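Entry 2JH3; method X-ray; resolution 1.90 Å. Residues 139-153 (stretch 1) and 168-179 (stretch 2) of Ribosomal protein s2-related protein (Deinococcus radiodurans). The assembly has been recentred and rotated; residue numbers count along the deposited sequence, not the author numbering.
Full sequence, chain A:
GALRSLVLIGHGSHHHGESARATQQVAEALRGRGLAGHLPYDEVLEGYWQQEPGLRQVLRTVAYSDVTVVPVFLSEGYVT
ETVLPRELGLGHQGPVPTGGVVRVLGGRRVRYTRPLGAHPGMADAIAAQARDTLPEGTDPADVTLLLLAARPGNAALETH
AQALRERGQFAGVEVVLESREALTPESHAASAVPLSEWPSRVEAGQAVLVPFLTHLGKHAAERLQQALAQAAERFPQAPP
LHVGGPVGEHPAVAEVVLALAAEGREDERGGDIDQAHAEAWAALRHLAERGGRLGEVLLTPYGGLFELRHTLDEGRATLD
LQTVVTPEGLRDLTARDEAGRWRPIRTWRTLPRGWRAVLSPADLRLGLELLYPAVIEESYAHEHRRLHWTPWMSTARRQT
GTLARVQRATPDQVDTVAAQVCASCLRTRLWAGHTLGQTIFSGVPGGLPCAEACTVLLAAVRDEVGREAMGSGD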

# COMPACT_ATOMS: atom_id res chain seq x y z
N ASP A 139 -2.05 12.26 -52.32
CA ASP A 139 -3.24 11.73 -52.94
C ASP A 139 -3.37 10.26 -52.62
O ASP A 139 -2.51 9.48 -53.06
CB ASP A 139 -3.15 11.86 -54.44
CG ASP A 139 -4.40 11.37 -55.13
OD1 ASP A 139 -4.57 10.14 -55.24
OD2 ASP A 139 -5.20 12.22 -55.57
N PRO A 140 -4.44 9.87 -51.88
CA PRO A 140 -4.78 8.48 -51.49
C PRO A 140 -4.61 7.39 -52.54
O PRO A 140 -4.18 6.27 -52.20
CB PRO A 140 -6.27 8.59 -51.12
CG PRO A 140 -6.40 9.97 -50.57
CD PRO A 140 -5.39 10.85 -51.31
N ALA A 141 -4.94 7.68 -53.79
CA ALA A 141 -4.87 6.65 -54.83
C ALA A 141 -3.41 6.26 -55.12
O ALA A 141 -3.13 5.19 -55.68
CB ALA A 141 -5.60 7.10 -56.11
N ASP A 142 -2.49 7.13 -54.71
CA ASP A 142 -1.03 6.81 -54.67
C ASP A 142 -0.56 5.92 -53.47
O ASP A 142 0.63 5.56 -53.41
CB ASP A 142 -0.19 8.12 -54.68
CG ASP A 142 -0.29 8.91 -56.03
OD1 ASP A 142 -0.86 8.40 -57.01
OD2 ASP A 142 0.22 10.06 -56.09
N VAL A 143 -1.48 5.55 -52.55
CA VAL A 143 -1.13 4.91 -51.28
C VAL A 143 -1.79 3.52 -51.05
O VAL A 143 -2.98 3.34 -51.27
CB VAL A 143 -1.47 5.87 -50.12
CG1 VAL A 143 -0.99 5.33 -48.77
CG2 VAL A 143 -0.76 7.21 -50.33
N THR A 144 -0.99 2.51 -50.68
CA THR A 144 -1.54 1.24 -50.21
C THR A 144 -1.80 1.36 -48.71
O THR A 144 -0.97 1.91 -47.94
CB THR A 144 -0.65 -0.03 -50.48
OG1 THR A 144 -0.34 -0.10 -51.85
CG2 THR A 144 -1.36 -1.31 -50.13
N LEU A 145 -3.00 0.86 -48.35
CA LEU A 145 -3.58 0.97 -47.01
C LEU A 145 -3.27 -0.33 -46.33
O LEU A 145 -3.72 -1.36 -46.77
CB LEU A 145 -5.11 1.05 -47.09
CG LEU A 145 -5.83 1.77 -45.92
CD1 LEU A 145 -7.19 1.27 -45.77
CD2 LEU A 145 -5.06 1.82 -44.61
N LEU A 146 -2.49 -0.28 -45.27
CA LEU A 146 -2.20 -1.48 -44.51
C LEU A 146 -2.95 -1.41 -43.17
O LEU A 146 -2.85 -0.43 -42.47
CB LEU A 146 -0.69 -1.56 -44.24
CG LEU A 146 0.27 -2.29 -45.19
CD1 LEU A 146 -0.27 -2.58 -46.51
CD2 LEU A 146 1.59 -1.51 -45.23
N LEU A 147 -3.60 -2.51 -42.80
CA LEU A 147 -4.41 -2.60 -41.57
C LEU A 147 -3.75 -3.63 -40.65
O LEU A 147 -3.70 -4.80 -40.99
CB LEU A 147 -5.84 -3.05 -41.91
CG LEU A 147 -6.57 -2.16 -42.94
CD1 LEU A 147 -7.95 -2.67 -43.23
CD2 LEU A 147 -6.62 -0.74 -42.48
N LEU A 148 -3.29 -3.18 -39.49
CA LEU A 148 -2.65 -4.07 -38.51
C LEU A 148 -3.66 -4.74 -37.53
O LEU A 148 -4.35 -4.06 -36.84
CB LEU A 148 -1.65 -3.26 -37.73
CG LEU A 148 -0.79 -3.99 -36.71
CD1 LEU A 148 0.15 -5.00 -37.40
CD2 LEU A 148 -0.03 -2.97 -35.93
N ALA A 149 -3.78 -6.07 -37.57
CA ALA A 149 -4.48 -6.84 -36.53
C ALA A 149 -3.57 -7.38 -35.43
O ALA A 149 -2.42 -7.76 -35.68
CB ALA A 149 -5.20 -7.96 -37.13
N ALA A 150 -4.14 -7.50 -34.23
CA ALA A 150 -3.39 -7.95 -33.05
C ALA A 150 -3.03 -9.41 -33.12
O ALA A 150 -1.93 -9.81 -32.71
CB ALA A 150 -4.23 -7.69 -31.77
N ARG A 151 -4.01 -10.17 -33.54
CA ARG A 151 -4.00 -11.62 -33.65
C ARG A 151 -4.63 -11.98 -35.01
O ARG A 151 -5.37 -11.21 -35.59
CB ARG A 151 -4.85 -12.29 -32.54
CZ ARG A 151 -5.76 -13.07 -27.98
NH2 ARG A 151 -5.85 -12.55 -26.77
N PRO A 152 -4.28 -13.18 -35.48
CA PRO A 152 -4.60 -13.72 -36.79
C PRO A 152 -6.04 -13.79 -37.25
O PRO A 152 -6.28 -13.51 -38.41
CB PRO A 152 -4.03 -15.15 -36.73
CG PRO A 152 -3.81 -15.42 -35.31
CD PRO A 152 -3.48 -14.12 -34.70
N GLY A 153 -6.99 -14.19 -36.41
CA GLY A 153 -8.35 -14.47 -36.93
C GLY A 153 -9.37 -13.33 -36.83
O GLY A 153 -10.55 -13.60 -36.46
N GLY A 168 -12.27 2.16 -53.13
CA GLY A 168 -11.19 2.46 -54.09
C GLY A 168 -10.43 3.74 -53.88
O GLY A 168 -9.61 4.13 -54.69
N GLN A 169 -10.62 4.41 -52.77
CA GLN A 169 -9.87 5.64 -52.56
C GLN A 169 -8.34 5.41 -52.51
O GLN A 169 -7.54 6.38 -52.66
CB GLN A 169 -10.34 6.31 -51.27
CG GLN A 169 -10.04 7.82 -51.23
CD GLN A 169 -10.41 8.47 -49.87
OE1 GLN A 169 -10.39 7.82 -48.80
NE2 GLN A 169 -10.74 9.78 -49.91
N PHE A 170 -7.94 4.17 -52.26
CA PHE A 170 -6.52 3.84 -52.03
C PHE A 170 -6.07 2.89 -53.10
O PHE A 170 -6.88 2.18 -53.70
CB PHE A 170 -6.28 3.21 -50.61
CG PHE A 170 -6.65 4.14 -49.47
CD1 PHE A 170 -7.90 4.08 -48.89
CD2 PHE A 170 -5.74 5.07 -48.99
CE1 PHE A 170 -8.25 4.94 -47.91
CE2 PHE A 170 -6.09 5.96 -47.99
CZ PHE A 170 -7.37 5.89 -47.46
N ALA A 171 -4.76 2.81 -53.25
CA ALA A 171 -4.10 1.92 -54.23
C ALA A 171 -4.40 0.48 -54.00
O ALA A 171 -4.57 -0.28 -54.93
CB ALA A 171 -2.56 2.15 -54.22
N GLY A 172 -4.45 0.06 -52.75
CA GLY A 172 -4.95 -1.27 -52.43
C GLY A 172 -5.14 -1.37 -50.92
O GLY A 172 -4.84 -0.43 -50.19
N VAL A 173 -5.64 -2.52 -50.47
CA VAL A 173 -5.86 -2.77 -49.03
C VAL A 173 -5.43 -4.17 -48.61
O VAL A 173 -5.90 -5.18 -49.13
CB VAL A 173 -7.35 -2.50 -48.59
CG1 VAL A 173 -7.44 -2.54 -47.05
CG2 VAL A 173 -7.82 -1.12 -49.10
N GLU A 174 -4.51 -4.21 -47.64
CA GLU A 174 -4.03 -5.48 -47.05
C GLU A 174 -4.03 -5.47 -45.49
O GLU A 174 -3.66 -4.47 -44.88
CB GLU A 174 -2.59 -5.75 -47.52
CG GLU A 174 -2.40 -5.71 -49.06
CD GLU A 174 -3.20 -6.77 -49.78
OE1 GLU A 174 -3.56 -7.80 -49.13
OE2 GLU A 174 -3.48 -6.58 -51.00
N VAL A 175 -4.38 -6.61 -44.90
CA VAL A 175 -4.26 -6.88 -43.45
C VAL A 175 -2.87 -7.46 -43.16
O VAL A 175 -2.41 -8.28 -43.89
CB VAL A 175 -5.38 -7.90 -42.93
CG1 VAL A 175 -5.23 -8.25 -41.46
CG2 VAL A 175 -6.79 -7.36 -43.22
N VAL A 176 -2.21 -6.99 -42.12
CA VAL A 176 -0.96 -7.56 -41.63
C VAL A 176 -1.06 -7.76 -40.10
O VAL A 176 -1.86 -7.09 -39.46
CB VAL A 176 0.27 -6.69 -41.99
CG1 VAL A 176 0.46 -6.65 -43.46
CG2 VAL A 176 0.11 -5.33 -41.50
N LEU A 177 -0.21 -8.61 -39.54
CA LEU A 177 -0.33 -9.04 -38.16
C LEU A 177 0.77 -8.51 -37.26
O LEU A 177 1.96 -8.50 -37.65
CB LEU A 177 -0.28 -10.56 -38.08
CG LEU A 177 -1.38 -11.40 -38.67
CD1 LEU A 177 -1.26 -12.76 -38.02
CD2 LEU A 177 -2.78 -10.81 -38.41
N GLU A 178 0.37 -8.16 -36.04
CA GLU A 178 1.33 -7.87 -34.99
C GLU A 178 2.31 -9.06 -34.84
O GLU A 178 1.95 -10.21 -35.10
CB GLU A 178 0.61 -7.62 -33.68
CG GLU A 178 0.20 -6.18 -33.45
CD GLU A 178 -0.30 -5.92 -32.02
OE1 GLU A 178 -0.97 -6.80 -31.44
OE2 GLU A 178 -0.01 -4.83 -31.49
N SER A 179 3.55 -8.80 -34.45
CA SER A 179 4.48 -9.91 -34.26
C SER A 179 4.06 -10.88 -33.11
O SER A 179 3.61 -10.43 -32.03
CB SER A 179 5.88 -9.35 -34.02
OG SER A 179 5.84 -8.47 -32.91

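The two stretches lie side by side as parallel β-strands, each odd-numbered residue of stretch 1 from Leu-145 to Ala-149 both giving and accepting a backbone hydrogen bond.

Stretch 1 opens with a short 3-10 turn, Pro-140 to Asp-142. The ring of Pro-140 confines phi to a narrow negative range, here -42°, which suits such a turn, and having no N-H costs it nothing at this first position. Asp-139 steadies the start: its OD1 accepts a hydrogen bond from Ala-141 N at 2.9 Å. Pro-140 points toward stretch 2, its CB 4.1 Å from Phe-170 CE2, while its carbonyl O receives a CA-H...O contact from Phe-170 CA at 3.4 Å. At Ala-141 the chains run close, its CA 4.3 Å from Phe-170 CA.

At Val-143 the hydrogen bonding between the stretches begins: Ala-171 N donates to Val-143 O at 2.7 Å, and the same oxygen sits at the edge of the Phe-170 ring. Thr-144 places its CG2 3.6 Å from Gly-172 O, a contact of the methyl branch with the backbone.

Leu-145 turns both its N-H and its carbonyl to stretch 2, bonding to the residues before and after Val-173. Its N donates to Gly-172 O (2.9 Å), and its O accepts from Glu-174 N (3.1 Å). Its side chain covers one face of the Phe-170 ring, CG lying 4.3 Å from the centroid and almost on the ring normal, a CH-pi contact well suited to a branched aliphatic group. Its CB also meets Val-173 CG2 at 4.0 Å.

Leu-146 turns to the other face of the sheet, with Thr-144 and Leu-148, beside Glu-174. The acid's aliphatic CB lies 4.1 Å from Leu-146 CD1, while its end leads away, so the carboxylate need not be buried against leucine.

Leu-147 repeats the ladder, its N bonding to Glu-174 O and its O to Val-176 N, both at 2.9 Å. Its CD1 reaches back to Val-173 CG1 (3.9 Å), joining the apolar layer of Leu-145, Val-173 and Val-175. Leu-148 packs CD1 against Val-176 CG2 at 4.1 Å; β-branched valine suits the extended backbone.

Ala-149 closes the ladder, its N donating to Val-176 O (2.9 Å) and its O accepting from Glu-178 N (2.8 Å). Its lone methyl, CB, lies against Val-175 CG1 (4.3 Å) and Leu-177 CD2 (4.0 Å). Beyond the strand, Ala-150 CB touches Glu-178 OE1 at 3.4 Å, and Pro-152 CB packs on Leu-177 CD1 at 3.9 Å, extending the apolar contact past the last bridge.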